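Local coordinates for protein phenolpthiocerol synthesis type-I polyketide synthase ppsA (PDB 7AKC) that probably helps build the lipid core of phthiocerols and phenolphthiocerols by adding malonyl-CoA or methylmalonyl-CoA units, here represented by its acyltransferase domain, at residues H214-M225 / W260-V268. Numbering follows the deposited sequence.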
loop_
_atom_site.group_PDB
_atom_site.type_symbol
_atom_site.label_atom_id
_atom_site.label_comp_id
_atom_site.label_asym_id
_atom_site.label_seq_id
_atom_site.Cartn_x
_atom_site.Cartn_y
_atom_site.Cartn_z
ATOM N N HIS A 214 1.313 9.666 -0.263
ATOM C CA HIS A 214 1.155 9.571 -1.740
ATOM C C HIS A 214 0.612 10.863 -2.346
ATOM O O HIS A 214 -0.193 10.777 -3.270
ATOM C CB HIS A 214 0.419 8.292 -2.127
ATOM C CG HIS A 214 0.853 7.150 -1.287
ATOM N ND1 HIS A 214 2.153 6.723 -1.264
ATOM C CD2 HIS A 214 0.188 6.406 -0.389
ATOM C CE1 HIS A 214 2.272 5.737 -0.412
ATOM N NE2 HIS A 214 1.093 5.537 0.137
ATOM N N ASN A 215 1.107 11.991 -1.852
ATOM C CA ASN A 215 0.671 13.313 -2.365
ATOM C C ASN A 215 1.762 14.339 -2.035
ATOM O O ASN A 215 2.617 14.024 -1.218
ATOM C CB ASN A 215 -0.747 13.648 -1.888
ATOM C CG ASN A 215 -0.806 13.998 -0.420
ATOM O OD1 ASN A 215 -0.629 15.148 -0.052
ATOM N ND2 ASN A 215 -1.061 13.012 0.417
ATOM N N PRO A 216 1.766 15.540 -2.652
ATOM C CA PRO A 216 2.830 16.523 -2.439
ATOM C C PRO A 216 3.121 16.967 -0.999
ATOM O O PRO A 216 4.155 17.503 -0.764
ATOM C CB PRO A 216 2.361 17.725 -3.272
ATOM C CG PRO A 216 1.570 17.106 -4.380
ATOM C CD PRO A 216 0.829 15.992 -3.683
ATOM N N ALA A 217 2.199 16.715 -0.081
ATOM C CA ALA A 217 2.425 17.064 1.336
ATOM C C ALA A 217 3.568 16.227 1.914
ATOM O O ALA A 217 4.144 16.627 2.918
ATOM C CB ALA A 217 1.168 16.861 2.116
ATOM N N MET A 218 3.859 15.091 1.286
ATOM C CA MET A 218 4.975 14.231 1.748
ATOM C C MET A 218 6.341 14.760 1.284
ATOM O O MET A 218 7.346 14.318 1.843
ATOM C CB MET A 218 4.766 12.797 1.257
ATOM C CG MET A 218 3.455 12.208 1.708
ATOM S SD MET A 218 3.432 11.887 3.483
ATOM C CE MET A 218 2.293 13.150 4.046
ATOM N N ASP A 219 6.380 15.661 0.306
ATOM C CA ASP A 219 7.681 16.136 -0.229
ATOM C C ASP A 219 8.524 16.699 0.911
ATOM O O ASP A 219 9.705 16.374 0.984
ATOM C CB ASP A 219 7.495 17.259 -1.239
ATOM C CG ASP A 219 6.825 16.857 -2.534
ATOM O OD1 ASP A 219 6.790 15.664 -2.817
ATOM O OD2 ASP A 219 6.365 17.755 -3.243
ATOM N N ALA A 220 7.903 17.478 1.788
ATOM C CA ALA A 220 8.651 18.153 2.871
ATOM C C ALA A 220 9.217 17.184 3.913
ATOM O O ALA A 220 10.100 17.606 4.627
ATOM C CB ALA A 220 7.787 19.202 3.512
ATOM N N LEU A 221 8.721 15.949 3.981
ATOM C CA LEU A 221 9.193 14.947 4.973
ATOM C C LEU A 221 10.317 14.074 4.394
ATOM O O LEU A 221 10.919 13.327 5.165
ATOM C CB LEU A 221 8.025 14.064 5.407
ATOM C CG LEU A 221 6.733 14.774 5.802
ATOM C CD1 LEU A 221 5.678 13.757 6.182
ATOM C CD2 LEU A 221 6.970 15.737 6.948
ATOM N N GLN A 222 10.572 14.173 3.098
ATOM C CA GLN A 222 11.574 13.279 2.463
ATOM C C GLN A 222 12.994 13.613 2.962
ATOM O O GLN A 222 13.700 12.652 3.237
ATOM C CB GLN A 222 11.459 13.307 0.941
ATOM C CG GLN A 222 10.146 12.766 0.409
ATOM C CD GLN A 222 10.133 12.828 -1.096
ATOM O OE1 GLN A 222 10.337 13.878 -1.692
ATOM N NE2 GLN A 222 9.916 11.687 -1.724
ATOM N N PRO A 223 13.459 14.885 3.119
ATOM C CA PRO A 223 14.825 15.080 3.635
ATOM C C PRO A 223 15.023 14.450 5.003
ATOM O O PRO A 223 16.068 13.837 5.241
ATOM C CB PRO A 223 14.979 16.604 3.672
ATOM C CG PRO A 223 14.032 17.097 2.623
ATOM C CD PRO A 223 12.830 16.182 2.793
ATOM N N ALA A 224 14.029 14.578 5.894
ATOM C CA ALA A 224 14.075 14.004 7.245
ATOM C C ALA A 224 14.184 12.483 7.154
ATOM O O ALA A 224 15.022 11.882 7.836
ATOM N N MET A 225 13.412 11.863 6.251
ATOM C CA MET A 225 13.449 10.419 6.049
ATOM C C MET A 225 14.821 9.969 5.602
ATOM O O MET A 225 15.360 9.021 6.170
ATOM C CB MET A 225 12.388 9.967 5.034
ATOM C CG MET A 225 10.990 10.034 5.610
ATOM S SD MET A 225 10.574 8.602 6.660
ATOM C CE MET A 225 10.618 7.277 5.436
ATOM N N TRP A 260 12.370 4.360 1.192
ATOM C CA TRP A 260 11.232 4.707 2.072
ATOM C C TRP A 260 10.760 6.152 1.920
ATOM O O TRP A 260 9.542 6.397 1.917
ATOM C CB TRP A 260 11.530 4.325 3.540
ATOM C CG TRP A 260 11.860 2.861 3.661
ATOM C CD1 TRP A 260 13.063 2.311 4.011
ATOM C CD2 TRP A 260 11.012 1.764 3.279
ATOM N NE1 TRP A 260 13.009 0.936 3.892
ATOM C CE2 TRP A 260 11.761 0.576 3.441
ATOM C CE3 TRP A 260 9.708 1.677 2.762
ATOM C CZ2 TRP A 260 11.247 -0.674 3.102
ATOM C CZ3 TRP A 260 9.189 0.434 2.478
ATOM C CH2 TRP A 260 9.962 -0.722 2.627
ATOM N N ALA A 261 11.692 7.093 1.661
ATOM C CA ALA A 261 11.327 8.497 1.374
ATOM C C ALA A 261 10.544 8.577 0.053
ATOM O O ALA A 261 9.562 9.320 -0.051
ATOM C CB ALA A 261 12.585 9.357 1.275
ATOM N N THR A 262 10.950 7.775 -0.944
ATOM C CA THR A 262 10.274 7.765 -2.235
ATOM C C THR A 262 8.914 7.104 -2.154
ATOM O O THR A 262 7.938 7.600 -2.724
ATOM C CB THR A 262 11.177 7.094 -3.276
ATOM O OG1 THR A 262 12.331 7.907 -3.487
ATOM C CG2 THR A 262 10.462 6.828 -4.602
ATOM N N ASN A 263 8.848 5.968 -1.442
ATOM C CA ASN A 263 7.633 5.168 -1.278
ATOM C C ASN A 263 6.475 5.956 -0.656
ATOM O O ASN A 263 5.320 5.813 -1.083
ATOM C CB ASN A 263 7.940 3.882 -0.484
ATOM C CG ASN A 263 6.720 3.196 0.044
ATOM O OD1 ASN A 263 6.270 3.486 1.168
ATOM N ND2 ASN A 263 6.107 2.364 -0.786
ATOM N N MET A 264 6.797 6.797 0.319
ATOM C CA MET A 264 5.746 7.586 1.019
ATOM C C MET A 264 5.150 8.675 0.108
ATOM O O MET A 264 4.021 9.067 0.369
ATOM C CB MET A 264 6.312 8.211 2.301
ATOM C CG MET A 264 7.200 9.400 2.074
ATOM S SD MET A 264 8.013 9.923 3.592
ATOM C CE MET A 264 6.623 9.952 4.717
ATOM N N ARG A 265 5.872 9.123 -0.915
ATOM C CA ARG A 265 5.392 10.217 -1.806
ATOM C C ARG A 265 4.802 9.643 -3.093
ATOM O O ARG A 265 3.757 10.129 -3.523
ATOM C CB ARG A 265 6.553 11.149 -2.160
ATOM C CG ARG A 265 6.279 12.146 -3.272
ATOM C CD ARG A 265 5.110 13.044 -2.941
ATOM N NE ARG A 265 4.817 13.943 -4.041
ATOM C CZ ARG A 265 3.959 13.690 -5.017
ATOM N NH1 ARG A 265 3.283 12.556 -5.038
ATOM N NH2 ARG A 265 3.776 14.583 -5.967
ATOM N N ASN A 266 5.470 8.650 -3.689
ATOM C CA ASN A 266 5.014 8.147 -4.977
ATOM C C ASN A 266 3.629 7.541 -4.901
ATOM O O ASN A 266 3.239 7.018 -3.851
ATOM C CB ASN A 266 5.969 7.044 -5.464
ATOM C CG ASN A 266 7.188 7.550 -6.181
ATOM O OD1 ASN A 266 7.495 8.745 -6.189
ATOM N ND2 ASN A 266 7.951 6.623 -6.747
ATOM N N PRO A 267 2.906 7.503 -6.032
ATOM C CA PRO A 267 1.674 6.707 -6.071
ATOM C C PRO A 267 1.979 5.229 -5.733
ATOM O O PRO A 267 3.131 4.754 -5.806
ATOM C CB PRO A 267 1.223 6.775 -7.546
ATOM C CG PRO A 267 2.079 7.713 -8.206
ATOM C CD PRO A 267 3.262 8.053 -7.345
ATOM N N VAL A 268 0.951 4.517 -5.318
ATOM C CA VAL A 268 1.069 3.082 -4.955
ATOM C C VAL A 268 0.649 2.273 -6.191
ATOM O O VAL A 268 -0.536 2.318 -6.583
ATOM C CB VAL A 268 0.124 2.758 -3.796
ATOM C CG1 VAL A 268 0.174 1.253 -3.487
ATOM C CG2 VAL A 268 0.444 3.606 -2.556
HETATM O O HOH W 1 0.820 10.731 -5.857
HETATM O O HOH W 2 5.232 17.071 -5.480
#
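The probable Ser-His active site of this acyltransferase domain is framed here, where His214 meets the C-terminal end of helix 257-265. His214 N donates to Met264 O (2.8 Å). Its ND1 donates to Asn266 O (2.8 Å) through a bent bond, the oxygen tilted out of the ring plane. Asn263 O sits in that plane at the edge, 3.1 Å from His214 CE1, while Val268 lays its CG2 over the centre of one face in a CH-pi contact. Imidazole has a nitrogen on either side of CE1, so a backbone carbonyl can hold ND1 while NE2 is hydrogen-bonded to Ser112 OG. Ser112 lies in a GxSxG sequence resembling a nucleophile elbow, and such a serine-histidine pair is characteristic of the acyltransferase fold, in which the serine carries the extender acyl group.

Beyond the histidine, the 3-10 turn 216-220 packs along the helix through Arg265, whose long chain lets its charge reach Asp219. With CG anti to the backbone N (chi1 168°) and a bend at chi2, NE meets Asp219 OD1 in a 2.9 Å salt bridge, bent and syn, in the guanidinium plane but somewhat out of the carboxylate plane. The Asn215-Pro216 peptide covers one guanidinium face, and a water links NH2 to Asp219 OD2. Gln222, extended beyond CG, is long enough for NE2 to reach Ala261 O (2.9 Å) by a nearly straight bond arriving well above the carbonyl plane. Flexible, unbranched methionines fill the apolar side: Met264 SD meets Met225 CG at 3.6 Å, Met264 CE approaches Met218 SD, and small Ala261 lets Met225 pack close.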